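PDB 4HKJ: CPXV203 protein, which probably binds host MHC class I molecules and keeps them from the cell surface, as a beta-sandwich protein of the poxvirus T4 family. Local coordinates for residues 17-22 with 130-135; 54-59 with 107-112; 70-75 with 84-89; 116-121 with 136-141. One frame throughout, in Å; residues are numbered along the deposited sequence.

Contact 1 of 4, residues 17-22 with 130-135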
loop_
_atom_site.group_PDB
_atom_site.type_symbol
_atom_site.label_atom_id
_atom_site.label_comp_id
_atom_site.label_asym_id
_atom_site.label_seq_id
_atom_site.Cartn_x
_atom_site.Cartn_y
_atom_site.Cartn_z
ATOM N N LEU D 17 11.068 -6.301 -16.750
ATOM C CA LEU D 17 11.239 -6.438 -15.310
ATOM C C LEU D 17 11.454 -5.089 -14.634
ATOM O O LEU D 17 12.325 -4.315 -15.031
ATOM C CB LEU D 17 12.414 -7.364 -14.994
ATOM C CG LEU D 17 12.791 -7.501 -13.513
ATOM C CD1 LEU D 17 11.628 -8.056 -12.705
ATOM C CD2 LEU D 17 14.027 -8.372 -13.350
ATOM N N LYS D 18 10.651 -4.817 -13.610
ATOM C CA LYS D 18 10.803 -3.603 -12.821
ATOM C C LYS D 18 10.763 -3.920 -11.333
ATOM O O LYS D 18 9.781 -4.469 -10.833
ATOM C CB LYS D 18 9.711 -2.590 -13.156
ATOM C CG LYS D 18 9.749 -1.345 -12.283
ATOM C CD LYS D 18 8.609 -0.396 -12.607
ATOM C CE LYS D 18 8.694 0.105 -14.038
ATOM N NZ LYS D 18 7.588 1.048 -14.354
ATOM N N ILE D 19 11.837 -3.577 -10.631
ATOM C CA ILE D 19 11.884 -3.733 -9.183
ATOM C C ILE D 19 11.961 -2.368 -8.509
ATOM O O ILE D 19 12.947 -1.647 -8.660
ATOM C CB ILE D 19 13.085 -4.586 -8.739
ATOM C CG1 ILE D 19 13.028 -5.972 -9.383
ATOM C CG2 ILE D 19 13.116 -4.707 -7.224
ATOM C CD1 ILE D 19 14.133 -6.904 -8.931
ATOM N N GLY D 20 10.914 -2.017 -7.770
ATOM C CA GLY D 20 10.886 -0.771 -7.031
ATOM C C GLY D 20 11.203 -1.003 -5.567
ATOM O O GLY D 20 10.850 -2.040 -5.008
HETATM N N MSE D 21 11.876 -0.040 -4.944
HETATM C CA MSE D 21 12.255 -0.162 -3.541
HETATM C C MSE D 21 12.316 1.200 -2.859
HETATM O O MSE D 21 13.111 2.059 -3.239
HETATM C CB MSE D 21 13.598 -0.880 -3.413
HETATM C CG MSE D 21 14.078 -1.048 -1.982
HETATM SE SE MSE D 21 15.692 -2.136 -1.852
HETATM C CE MSE D 21 15.032 -3.748 -2.730
ATOM N N CYS D 22 11.465 1.394 -1.855
ATOM C CA CYS D 22 11.422 2.654 -1.122
ATOM C C CYS D 22 12.122 2.522 0.227
ATOM O O CYS D 22 11.751 1.686 1.050
ATOM C CB CYS D 22 9.975 3.114 -0.923
ATOM S SG CYS D 22 9.803 4.744 -0.146
ATOM N N LEU D 130 10.518 -14.880 -9.885
ATOM C CA LEU D 130 11.550 -14.103 -9.210
ATOM C C LEU D 130 11.596 -14.347 -7.703
ATOM O O LEU D 130 10.577 -14.633 -7.075
ATOM C CB LEU D 130 11.336 -12.611 -9.484
ATOM C CG LEU D 130 12.555 -11.698 -9.341
ATOM C CD1 LEU D 130 13.594 -12.033 -10.401
ATOM C CD2 LEU D 130 12.147 -10.237 -9.428
ATOM N N HIS D 131 12.794 -14.233 -7.137
ATOM C CA HIS D 131 12.992 -14.313 -5.694
ATOM C C HIS D 131 13.746 -13.074 -5.219
ATOM O O HIS D 131 14.876 -12.831 -5.640
ATOM C CB HIS D 131 13.779 -15.573 -5.324
ATOM C CG HIS D 131 13.088 -16.851 -5.688
ATOM N ND1 HIS D 131 13.164 -17.407 -6.947
ATOM C CD2 HIS D 131 12.313 -17.684 -4.955
ATOM C CE1 HIS D 131 12.463 -18.526 -6.974
ATOM N NE2 HIS D 131 11.937 -18.718 -5.778
ATOM N N ILE D 132 13.119 -12.284 -4.353
ATOM C CA ILE D 132 13.747 -11.063 -3.857
ATOM C C ILE D 132 14.004 -11.110 -2.353
ATOM O O ILE D 132 13.071 -11.130 -1.550
ATOM C CB ILE D 132 12.916 -9.807 -4.197
ATOM C CG1 ILE D 132 12.766 -9.661 -5.713
ATOM C CG2 ILE D 132 13.565 -8.564 -3.607
ATOM C CD1 ILE D 132 12.006 -8.419 -6.139
ATOM N N THR D 133 15.281 -11.127 -1.982
ATOM C CA THR D 133 15.676 -11.100 -0.578
ATOM C C THR D 133 16.408 -9.796 -0.269
ATOM O O THR D 133 17.326 -9.405 -0.992
ATOM C CB THR D 133 16.583 -12.293 -0.227
ATOM O OG1 THR D 133 15.961 -13.511 -0.655
ATOM C CG2 THR D 133 16.828 -12.356 1.270
ATOM N N VAL D 134 15.998 -9.122 0.800
ATOM C CA VAL D 134 16.585 -7.833 1.154
ATOM C C VAL D 134 17.261 -7.841 2.523
ATOM O O VAL D 134 16.653 -8.208 3.530
ATOM C CB VAL D 134 15.539 -6.704 1.110
ATOM C CG1 VAL D 134 16.151 -5.391 1.578
ATOM C CG2 VAL D 134 14.979 -6.563 -0.291
ATOM N N LYS D 135 18.526 -7.434 2.540
ATOM C CA LYS D 135 19.295 -7.300 3.769
ATOM C C LYS D 135 19.648 -5.830 3.965
ATOM O O LYS D 135 20.279 -5.222 3.102
ATOM C CB LYS D 135 20.569 -8.141 3.674
ATOM C CG LYS D 135 21.578 -7.896 4.782
ATOM C CD LYS D 135 22.905 -8.566 4.459
ATOM C CE LYS D 135 23.955 -8.270 5.518
ATOM N NZ LYS D 135 23.628 -8.895 6.830
#
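Ile19 and Ile132 reach toward each other tip to tip, the two CD1 methyls 3.8 Å apart, in the buried interface between two β-sheets. Strands 15-25 and 131-137 lie in different sheets, and the pieces that meet here run nearly the same way, 18° apart. With the CA atoms of Ile19 and Ile132 9.3 Å apart, the layers touch through side chains alone. In each isoleucine CD1 lies anti to CA (chi2 -177° and -178°), which extends the methyl toward the other sheet.

The packed part is a row of methyls. Ile19 CD1 also rests on Leu130 CD2 at 3.9 Å, and the same Leu130 methyl receives Leu17 CD1 at 4.0 Å, so one branch of Leu130 serves two partners. Further along, the selenomethionine Met21 and Val134 slide past each other in opposite directions; the Met21 chain bends at its last torsion and brings CE to 3.7 Å from Val134 CG2. Phe150, Val146, Tyr148 and Leu144 of strand 141-152 pack around the same side chains.

Strand alternation turns the intervening residues away from this interface. On the outer face of one sheet, Lys18 runs to solvent, with a weak, long ion pair to Glu85, and Cys22 forms its disulfide with Cys169. On the outer face of the other lie Thr133, Lys135 and His131, which stacks on His103.

All four meetings join carbon to carbon. The two sheets are therefore held together here by dispersion and the exclusion of water, with no directional bond between these segments.

Contact 2 of 4, residues 54-59 with 107-112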
loop_
_atom_site.group_PDB
_atom_site.type_symbol
_atom_site.label_atom_id
_atom_site.label_comp_id
_atom_site.label_asym_id
_atom_site.label_seq_id
_atom_site.Cartn_x
_atom_site.Cartn_y
_atom_site.Cartn_z
ATOM N N ARG D 54 24.394 2.981 -0.209
ATOM C CA ARG D 54 25.021 2.223 -1.281
ATOM C C ARG D 54 24.464 0.801 -1.278
ATOM O O ARG D 54 24.454 0.125 -0.249
ATOM C CB ARG D 54 26.550 2.252 -1.184
ATOM C CG ARG D 54 27.151 1.575 0.031
ATOM C CD ARG D 54 28.670 1.622 -0.039
ATOM N NE ARG D 54 29.153 1.239 -1.363
ATOM C CZ ARG D 54 30.436 1.166 -1.704
ATOM N NH1 ARG D 54 31.380 1.447 -0.815
ATOM N NH2 ARG D 54 30.774 0.810 -2.936
ATOM N N VAL D 55 23.971 0.365 -2.430
ATOM C CA VAL D 55 23.234 -0.890 -2.509
ATOM C C VAL D 55 23.922 -1.907 -3.413
ATOM O O VAL D 55 24.320 -1.588 -4.532
ATOM C CB VAL D 55 21.793 -0.650 -3.001
ATOM C CG1 VAL D 55 21.018 -1.954 -3.048
ATOM C CG2 VAL D 55 21.090 0.361 -2.105
ATOM N N VAL D 56 24.059 -3.130 -2.913
ATOM C CA VAL D 56 24.664 -4.215 -3.672
ATOM C C VAL D 56 23.608 -5.248 -4.050
ATOM O O VAL D 56 22.839 -5.699 -3.201
ATOM C CB VAL D 56 25.777 -4.907 -2.861
ATOM C CG1 VAL D 56 26.407 -6.024 -3.673
ATOM C CG2 VAL D 56 26.832 -3.899 -2.433
ATOM N N VAL D 57 23.571 -5.616 -5.327
ATOM C CA VAL D 57 22.609 -6.601 -5.811
ATOM C C VAL D 57 23.312 -7.786 -6.472
ATOM O O VAL D 57 24.028 -7.623 -7.458
ATOM C CB VAL D 57 21.620 -5.978 -6.816
ATOM C CG1 VAL D 57 20.615 -7.016 -7.283
ATOM C CG2 VAL D 57 20.909 -4.789 -6.192
ATOM N N HIS D 58 23.105 -8.979 -5.922
ATOM C CA HIS D 58 23.728 -10.186 -6.456
ATOM C C HIS D 58 22.701 -11.189 -6.965
ATOM O O HIS D 58 21.501 -11.039 -6.741
ATOM C CB HIS D 58 24.595 -10.862 -5.392
ATOM C CG HIS D 58 25.876 -10.146 -5.105
ATOM N ND1 HIS D 58 26.890 -10.034 -6.031
ATOM C CD2 HIS D 58 26.316 -9.518 -3.988
ATOM C CE1 HIS D 58 27.896 -9.361 -5.501
ATOM N NE2 HIS D 58 27.572 -9.036 -4.262
ATOM N N ASP D 59 23.192 -12.211 -7.660
ATOM C CA ASP D 59 22.377 -13.363 -8.022
ATOM C C ASP D 59 23.071 -14.639 -7.554
ATOM O O ASP D 59 24.240 -14.606 -7.169
ATOM C CB ASP D 59 22.095 -13.402 -9.530
ATOM C CG ASP D 59 23.361 -13.338 -10.380
ATOM O OD1 ASP D 59 24.458 -13.662 -9.877
ATOM O OD2 ASP D 59 23.251 -12.968 -11.569
ATOM N N SER D 107 21.496 -6.026 -0.845
ATOM C CA SER D 107 22.031 -5.549 0.424
ATOM C C SER D 107 22.077 -4.025 0.447
ATOM O O SER D 107 22.710 -3.403 -0.407
ATOM C CB SER D 107 23.428 -6.122 0.663
ATOM O OG SER D 107 23.444 -7.526 0.471
ATOM N N VAL D 108 21.405 -3.427 1.427
ATOM C CA VAL D 108 21.340 -1.972 1.525
ATOM C C VAL D 108 22.145 -1.431 2.706
ATOM O O VAL D 108 21.760 -1.596 3.864
ATOM C CB VAL D 108 19.888 -1.475 1.636
ATOM C CG1 VAL D 108 19.857 0.043 1.685
ATOM C CG2 VAL D 108 19.062 -1.988 0.469
ATOM N N TYR D 109 23.263 -0.783 2.399
ATOM C CA TYR D 109 24.102 -0.166 3.417
ATOM C C TYR D 109 23.926 1.346 3.383
ATOM O O TYR D 109 23.560 1.908 2.352
ATOM C CB TYR D 109 25.570 -0.521 3.183
ATOM C CG TYR D 109 25.822 -2.001 3.006
ATOM C CD1 TYR D 109 26.055 -2.821 4.100
ATOM C CD2 TYR D 109 25.828 -2.577 1.742
ATOM C CE1 TYR D 109 26.285 -4.176 3.942
ATOM C CE2 TYR D 109 26.058 -3.928 1.574
ATOM C CZ TYR D 109 26.285 -4.723 2.676
ATOM O OH TYR D 109 26.512 -6.068 2.508
ATOM N N CYS D 110 24.188 2.001 4.511
ATOM C CA CYS D 110 24.082 3.456 4.584
ATOM C C CYS D 110 25.452 4.130 4.560
ATOM O O CYS D 110 26.377 3.707 5.253
ATOM C CB CYS D 110 23.287 3.885 5.822
ATOM S SG CYS D 110 23.604 2.916 7.316
ATOM N N ASP D 111 25.570 5.182 3.753
ATOM C CA ASP D 111 26.828 5.903 3.585
ATOM C C ASP D 111 26.837 7.233 4.328
ATOM O O ASP D 111 27.849 7.626 4.906
ATOM C CB ASP D 111 27.105 6.148 2.099
ATOM C CG ASP D 111 27.844 4.999 1.447
ATOM O OD1 ASP D 111 27.904 3.913 2.058
ATOM O OD2 ASP D 111 28.366 5.182 0.325
ATOM N N GLN D 112 25.701 7.923 4.302
ATOM C CA GLN D 112 25.588 9.254 4.887
ATOM C C GLN D 112 25.829 9.244 6.394
ATOM O O GLN D 112 26.722 9.929 6.894
ATOM C CB GLN D 112 24.211 9.848 4.575
ATOM C CG GLN D 112 24.074 11.324 4.900
ATOM C CD GLN D 112 22.811 11.925 4.320
ATOM O OE1 GLN D 112 22.139 11.306 3.495
ATOM N NE2 GLN D 112 22.480 13.138 4.746
#
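Arg54 pairs with Tyr109 through two backbone hydrogen bonds, Arg54 N to Tyr109 O at 2.9 Å and Tyr109 N to Arg54 O at 3.0 Å. Its CG sits between the backbone N and the carbonyl carbon (chi1 65°), which sets CG against Asp111 OD1; CD, the next carbon, lies on the same carboxylate. The opposite charges probably attract, but no salt bridge forms: Arg54 NE is 4.4 Å from Asp111 OD2, which lies well out of the guanidinium plane, and the two flat groups are turned 82° apart.

Val55 faces Val108 in a non-hydrogen-bonded pair. Their side chains lie side by side, Val55 CG2 at 4.0 Å from Val108 CG1, and Val55 CA gives a CA-H...O contact to Ser107 O.

Val56 returns to the face of Arg54 and closes a second two-bond ring with Ser107. Val56 N meets Ser107 O at 2.9 Å, and Ser107 N reaches Val56 O at 2.7 Å in a nearly straight bond (175°). Val56 CG2 also touches the edge of the Tyr109 ring at CE2, 4.1 Å away.

Val57 turns to the face of Val55 and packs on Phe86 of the opposing sheet. His58 extends the ladder by backbone bonding to Leu105, while its ND1 bonds Gly44 O.

Alternating hydrogen-bonded and non-hydrogen-bonded pairs mark an antiparallel ladder, here central strands of the mixed sheet of a β-sandwich, whose inward face carries Val55, Val57 and Val108.

Contact 3 of 4, residues 70-75 with 84-89; sequences ATTKQT and IEFSNS
Gln74 and Ile84 face each other as a non-hydrogen-bonded pair, their side chains side by side and pointing the same way. From Gln74 CB, the chain sets off with CG anti to the carbonyl carbon (chi1 -69°), and CG lies 3.8 Å from Ile84 CG1. Extension beyond CG keeps CD over the same branch, 4.0 Å from Ile84 CG1. At the tip, OE1 passes 3.9 Å from Ile84 CD1 and is hydrogen-bonded to Thr48 OG1, which gives this buried oxygen a polar partner.

Next along this face, Thr72 CG2 touches Phe86 CE1 at 3.8 Å. On the other face Lys73 and Glu85 run alongside each other, with Lys73 NZ and Glu85 OE1 4.4 Å apart, too far for a salt bridge. Ala70 N and Thr71 N both bond to Ser87 O, each at 2.9 Å, forming a classic β bulge at the open end of the hairpin.

Backbone bonds continue outward on both sides: Ile84 and Phe86 join Met21 and Ile19 of strand 15-25, while Thr72 and Gln74 join strand 182-183 and its flanking Cys184. Across the sandwich, Ile84 and Phe86 pack on Val55 and Val57 of strand 53-59.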
loop_
_atom_site.group_PDB
_atom_site.type_symbol
_atom_site.label_atom_id
_atom_site.label_comp_id
_atom_site.label_asym_id
_atom_site.label_seq_id
_atom_site.Cartn_x
_atom_site.Cartn_y
_atom_site.Cartn_z
ATOM N N ALA D 70 19.244 -4.624 -15.911
ATOM C CA ALA D 70 20.001 -3.881 -16.916
ATOM C C ALA D 70 20.149 -2.394 -16.591
ATOM O O ALA D 70 21.206 -1.807 -16.821
ATOM C CB ALA D 70 19.374 -4.064 -18.293
ATOM N N THR D 71 19.091 -1.789 -16.058
ATOM C CA THR D 71 19.087 -0.349 -15.809
ATOM C C THR D 71 18.766 -0.020 -14.349
ATOM O O THR D 71 17.965 -0.702 -13.712
ATOM C CB THR D 71 18.090 0.374 -16.744
ATOM O OG1 THR D 71 18.288 -0.067 -18.093
ATOM C CG2 THR D 71 18.273 1.884 -16.679
ATOM N N THR D 72 19.402 1.027 -13.827
ATOM C CA THR D 72 19.170 1.470 -12.456
ATOM C C THR D 72 18.829 2.959 -12.415
ATOM O O THR D 72 19.503 3.774 -13.044
ATOM C CB THR D 72 20.400 1.212 -11.567
ATOM O OG1 THR D 72 20.903 -0.107 -11.808
ATOM C CG2 THR D 72 20.037 1.352 -10.096
ATOM N N LYS D 73 17.780 3.307 -11.674
ATOM C CA LYS D 73 17.365 4.699 -11.530
ATOM C C LYS D 73 17.089 5.033 -10.069
ATOM O O LYS D 73 16.678 4.169 -9.294
ATOM C CB LYS D 73 16.119 4.983 -12.370
ATOM C CG LYS D 73 16.305 4.762 -13.861
ATOM C CD LYS D 73 15.012 5.001 -14.622
ATOM C CE LYS D 73 15.198 4.742 -16.106
ATOM N NZ LYS D 73 13.953 5.008 -16.877
ATOM N N GLN D 74 17.319 6.288 -9.697
ATOM C CA GLN D 74 17.070 6.741 -8.332
ATOM C C GLN D 74 16.459 8.138 -8.295
ATOM O O GLN D 74 16.654 8.940 -9.209
ATOM C CB GLN D 74 18.360 6.725 -7.506
ATOM C CG GLN D 74 18.905 5.338 -7.208
ATOM C CD GLN D 74 20.101 5.374 -6.278
ATOM O OE1 GLN D 74 20.849 4.402 -6.172
ATOM N NE2 GLN D 74 20.288 6.498 -5.597
ATOM N N THR D 75 15.719 8.418 -7.228
ATOM C CA THR D 75 15.160 9.744 -6.997
ATOM C C THR D 75 15.015 9.983 -5.500
ATOM O O THR D 75 15.173 9.059 -4.702
ATOM C CB THR D 75 13.794 9.921 -7.677
ATOM O OG1 THR D 75 13.332 11.263 -7.486
ATOM C CG2 THR D 75 12.778 8.955 -7.091
ATOM N N ILE D 84 14.568 3.605 -5.394
ATOM C CA ILE D 84 15.448 2.999 -6.391
ATOM C C ILE D 84 14.650 2.093 -7.324
ATOM O O ILE D 84 13.802 1.323 -6.875
ATOM C CB ILE D 84 16.569 2.171 -5.728
ATOM C CG1 ILE D 84 17.320 3.014 -4.693
ATOM C CG2 ILE D 84 17.531 1.631 -6.774
ATOM C CD1 ILE D 84 18.451 2.277 -4.007
ATOM N N GLU D 85 14.922 2.186 -8.624
ATOM C CA GLU D 85 14.206 1.378 -9.607
ATOM C C GLU D 85 15.149 0.575 -10.497
ATOM O O GLU D 85 15.879 1.139 -11.312
ATOM C CB GLU D 85 13.305 2.259 -10.475
ATOM C CG GLU D 85 12.475 1.486 -11.488
ATOM C CD GLU D 85 11.727 2.395 -12.441
ATOM O OE1 GLU D 85 12.388 3.142 -13.194
ATOM O OE2 GLU D 85 10.478 2.369 -12.436
ATOM N N PHE D 86 15.123 -0.744 -10.339
ATOM C CA PHE D 86 15.901 -1.635 -11.189
ATOM C C PHE D 86 15.046 -2.083 -12.372
ATOM O O PHE D 86 13.923 -2.554 -12.189
ATOM C CB PHE D 86 16.391 -2.843 -10.391
ATOM C CG PHE D 86 17.244 -2.480 -9.206
ATOM C CD1 PHE D 86 18.605 -2.263 -9.356
ATOM C CD2 PHE D 86 16.687 -2.358 -7.944
ATOM C CE1 PHE D 86 19.393 -1.930 -8.269
ATOM C CE2 PHE D 86 17.470 -2.027 -6.853
ATOM C CZ PHE D 86 18.824 -1.813 -7.017
ATOM N N SER D 87 15.576 -1.936 -13.584
ATOM C CA SER D 87 14.779 -2.176 -14.784
ATOM C C SER D 87 15.455 -3.089 -15.806
ATOM O O SER D 87 16.667 -3.298 -15.771
ATOM C CB SER D 87 14.418 -0.843 -15.444
ATOM O OG SER D 87 13.864 0.056 -14.502
ATOM N N ASN D 88 14.646 -3.629 -16.712
ATOM C CA ASN D 88 15.132 -4.390 -17.857
ATOM C C ASN D 88 14.043 -4.454 -18.923
ATOM O O ASN D 88 13.036 -5.141 -18.753
ATOM C CB ASN D 88 15.563 -5.799 -17.444
ATOM C CG ASN D 88 16.382 -6.502 -18.518
ATOM O OD1 ASN D 88 16.164 -6.306 -19.713
ATOM N ND2 ASN D 88 17.333 -7.323 -18.090
ATOM N N SER D 89 14.256 -3.734 -20.020
ATOM C CA SER D 89 13.245 -3.600 -21.065
ATOM C C SER D 89 12.967 -4.908 -21.805
ATOM O O SER D 89 11.886 -5.090 -22.365
ATOM C CB SER D 89 13.638 -2.501 -22.057
ATOM O OG SER D 89 14.880 -2.784 -22.673
#

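Contact 4 of 4, residues 116-121 with 136-141; sequences GLDFHT and YDTSCI
Asp118 O accepts two hydrogen bonds, from Thr138 N and Thr138 OG1, each at 2.9 Å and from opposite faces of its carbonyl plane. Backbone bonds also pair His120 with Tyr136, His120 N to Tyr136 O at 3.0 Å and Tyr136 N to His120 O at 3.2 Å.

A second polar group centres on Asp137. Its CG is anti to the backbone N (chi1 -164°), which turns the carboxylate toward the 116-118 loop, and its OD1 accepts Asp118 N at 3.2 Å from above the carboxylate plane. The same oxygen takes Ser139 N, two residues on, in an Asx turn, while OD2 receives a weak bond from Leu117 N. Ser139 OG in turn accepts Gly116 N at 2.9 Å, so side chains of the second segment catch three successive amides of the incoming loop.

Among ring contacts, Asp137 OD2 lies over one face of Phe119, whose CE1 is 3.7 Å from Asp137 CB. Tyr136 OH comes to the edge of the His120 ring, in its plane, with the two rings inclined at 72°. His120 NE2 bonds to the backbone of another protein's chain.

The apolar share is small, His120 CB against Thr138 CG2 at 3.7 Å.

Here strand 119-126, at the border of its sheet, joins 131-137 in a hairpin. Strand 103-110 flanks 131-137 beyond: Val108 packs on Tyr136, Cys110 is disulfide-bonded to Cys140, and the Tyr109 and Phe119 rings meet at about 80°.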
loop_
_atom_site.group_PDB
_atom_site.type_symbol
_atom_site.label_atom_id
_atom_site.label_comp_id
_atom_site.label_asym_id
_atom_site.label_seq_id
_atom_site.Cartn_x
_atom_site.Cartn_y
_atom_site.Cartn_z
ATOM N N GLY D 116 25.245 1.631 12.430
ATOM C CA GLY D 116 25.322 0.892 13.675
ATOM C C GLY D 116 25.520 -0.587 13.410
ATOM O O GLY D 116 25.735 -1.370 14.338
ATOM N N LEU D 117 25.434 -0.962 12.136
ATOM C CA LEU D 117 25.696 -2.329 11.691
ATOM C C LEU D 117 24.779 -3.366 12.334
ATOM O O LEU D 117 25.229 -4.434 12.750
ATOM C CB LEU D 117 27.166 -2.697 11.912
ATOM C CG LEU D 117 28.174 -1.840 11.144
ATOM C CD1 LEU D 117 29.597 -2.170 11.563
ATOM C CD2 LEU D 117 27.994 -2.030 9.646
ATOM N N ASP D 118 23.493 -3.044 12.410
ATOM C CA ASP D 118 22.493 -3.986 12.899
ATOM C C ASP D 118 21.563 -4.383 11.761
ATOM O O ASP D 118 20.518 -3.765 11.551
ATOM C CB ASP D 118 21.692 -3.375 14.047
ATOM C CG ASP D 118 20.709 -4.354 14.656
ATOM O OD1 ASP D 118 20.996 -5.569 14.645
ATOM O OD2 ASP D 118 19.649 -3.910 15.146
ATOM N N PHE D 119 21.949 -5.421 11.028
ATOM C CA PHE D 119 21.228 -5.814 9.823
ATOM C C PHE D 119 20.018 -6.703 10.086
ATOM O O PHE D 119 19.862 -7.274 11.166
ATOM C CB PHE D 119 22.171 -6.505 8.837
ATOM C CG PHE D 119 23.229 -5.601 8.280
ATOM C CD1 PHE D 119 22.960 -4.792 7.190
ATOM C CD2 PHE D 119 24.492 -5.558 8.846
ATOM C CE1 PHE D 119 23.930 -3.956 6.674
ATOM C CE2 PHE D 119 25.468 -4.724 8.334
ATOM C CZ PHE D 119 25.186 -3.922 7.248
ATOM N N HIS D 120 19.166 -6.806 9.073
ATOM C CA HIS D 120 17.996 -7.665 9.110
ATOM C C HIS D 120 17.732 -8.189 7.707
ATOM O O HIS D 120 17.659 -7.414 6.753
ATOM C CB HIS D 120 16.781 -6.892 9.623
ATOM C CG HIS D 120 15.494 -7.655 9.531
ATOM N ND1 HIS D 120 15.363 -8.952 9.975
ATOM C CD2 HIS D 120 14.279 -7.297 9.046
ATOM C CE1 HIS D 120 14.123 -9.363 9.767
ATOM N NE2 HIS D 120 13.447 -8.379 9.206
ATOM N N THR D 121 17.606 -9.504 7.580
ATOM C CA THR D 121 17.364 -10.119 6.281
ATOM C C THR D 121 15.931 -10.624 6.179
ATOM O O THR D 121 15.476 -11.411 7.010
ATOM C CB THR D 121 18.344 -11.275 6.006
ATOM O OG1 THR D 121 19.675 -10.757 5.891
ATOM C CG2 THR D 121 17.977 -11.988 4.717
ATOM N N TYR D 136 19.238 -5.252 5.090
ATOM C CA TYR D 136 19.461 -3.825 5.312
ATOM C C TYR D 136 19.786 -3.457 6.760
ATOM O O TYR D 136 19.353 -4.122 7.701
ATOM C CB TYR D 136 18.267 -3.007 4.809
ATOM C CG TYR D 136 16.979 -3.236 5.571
ATOM C CD1 TYR D 136 16.164 -4.327 5.290
ATOM C CD2 TYR D 136 16.570 -2.353 6.563
ATOM C CE1 TYR D 136 14.984 -4.536 5.983
ATOM C CE2 TYR D 136 15.394 -2.555 7.259
ATOM C CZ TYR D 136 14.605 -3.645 6.967
ATOM O OH TYR D 136 13.433 -3.846 7.660
ATOM N N ASP D 137 20.553 -2.381 6.918
ATOM C CA ASP D 137 20.952 -1.882 8.228
ATOM C C ASP D 137 19.805 -1.098 8.862
ATOM O O ASP D 137 19.427 -0.034 8.375
ATOM C CB ASP D 137 22.187 -0.989 8.087
ATOM C CG ASP D 137 22.899 -0.752 9.405
ATOM O OD1 ASP D 137 22.254 -0.849 10.470
ATOM O OD2 ASP D 137 24.112 -0.461 9.373
ATOM N N THR D 138 19.265 -1.626 9.956
ATOM C CA THR D 138 18.102 -1.027 10.603
ATOM C C THR D 138 18.466 0.141 11.518
ATOM O O THR D 138 17.589 0.759 12.121
ATOM C CB THR D 138 17.309 -2.073 11.415
ATOM O OG1 THR D 138 18.085 -2.498 12.540
ATOM C CG2 THR D 138 16.970 -3.278 10.548
ATOM N N SER D 139 19.756 0.442 11.620
ATOM C CA SER D 139 20.206 1.556 12.448
ATOM C C SER D 139 19.978 2.890 11.744
ATOM O O SER D 139 19.762 3.914 12.391
ATOM C CB SER D 139 21.681 1.395 12.826
ATOM O OG SER D 139 22.507 1.369 11.675
ATOM N N CYS D 140 20.022 2.870 10.416
ATOM C CA CYS D 140 19.829 4.083 9.629
ATOM C C CYS D 140 18.612 4.000 8.708
ATOM O O CYS D 140 18.305 4.952 7.994
ATOM C CB CYS D 140 21.089 4.409 8.818
ATOM S SG CYS D 140 21.611 3.117 7.657
ATOM N N ILE D 141 17.919 2.865 8.731
ATOM C CA ILE D 141 16.740 2.680 7.889
ATOM C C ILE D 141 15.477 2.425 8.709
ATOM O O ILE D 141 15.393 1.446 9.454
ATOM C CB ILE D 141 16.944 1.539 6.873
ATOM C CG1 ILE D 141 18.051 1.909 5.887
ATOM C CG2 ILE D 141 15.650 1.244 6.133
ATOM C CD1 ILE D 141 18.379 0.817 4.901
#

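From the N terminus, strand 15-25 opens the longest loop, which contact 1 closes at residues 130-135, joining the two sheets face to face. Within it, strand 53-59 opens the loop that contact 2 closes at 107-112, and contact 3, the short hairpin of 70-75 with 84-89, lies inside that in turn. Contact 4 begins at 116 while the loop of contact 1 is still open and ends beyond it, so those two cross, sharing strand 131-137. Contact 3 belongs to the five-stranded sheet, contacts 2 and 4 to the six-stranded one. Cys110-Cys140 ties contact 2 to contact 4, whereas contacts 3 and 4 do not touch, their centres about 23 Å apart.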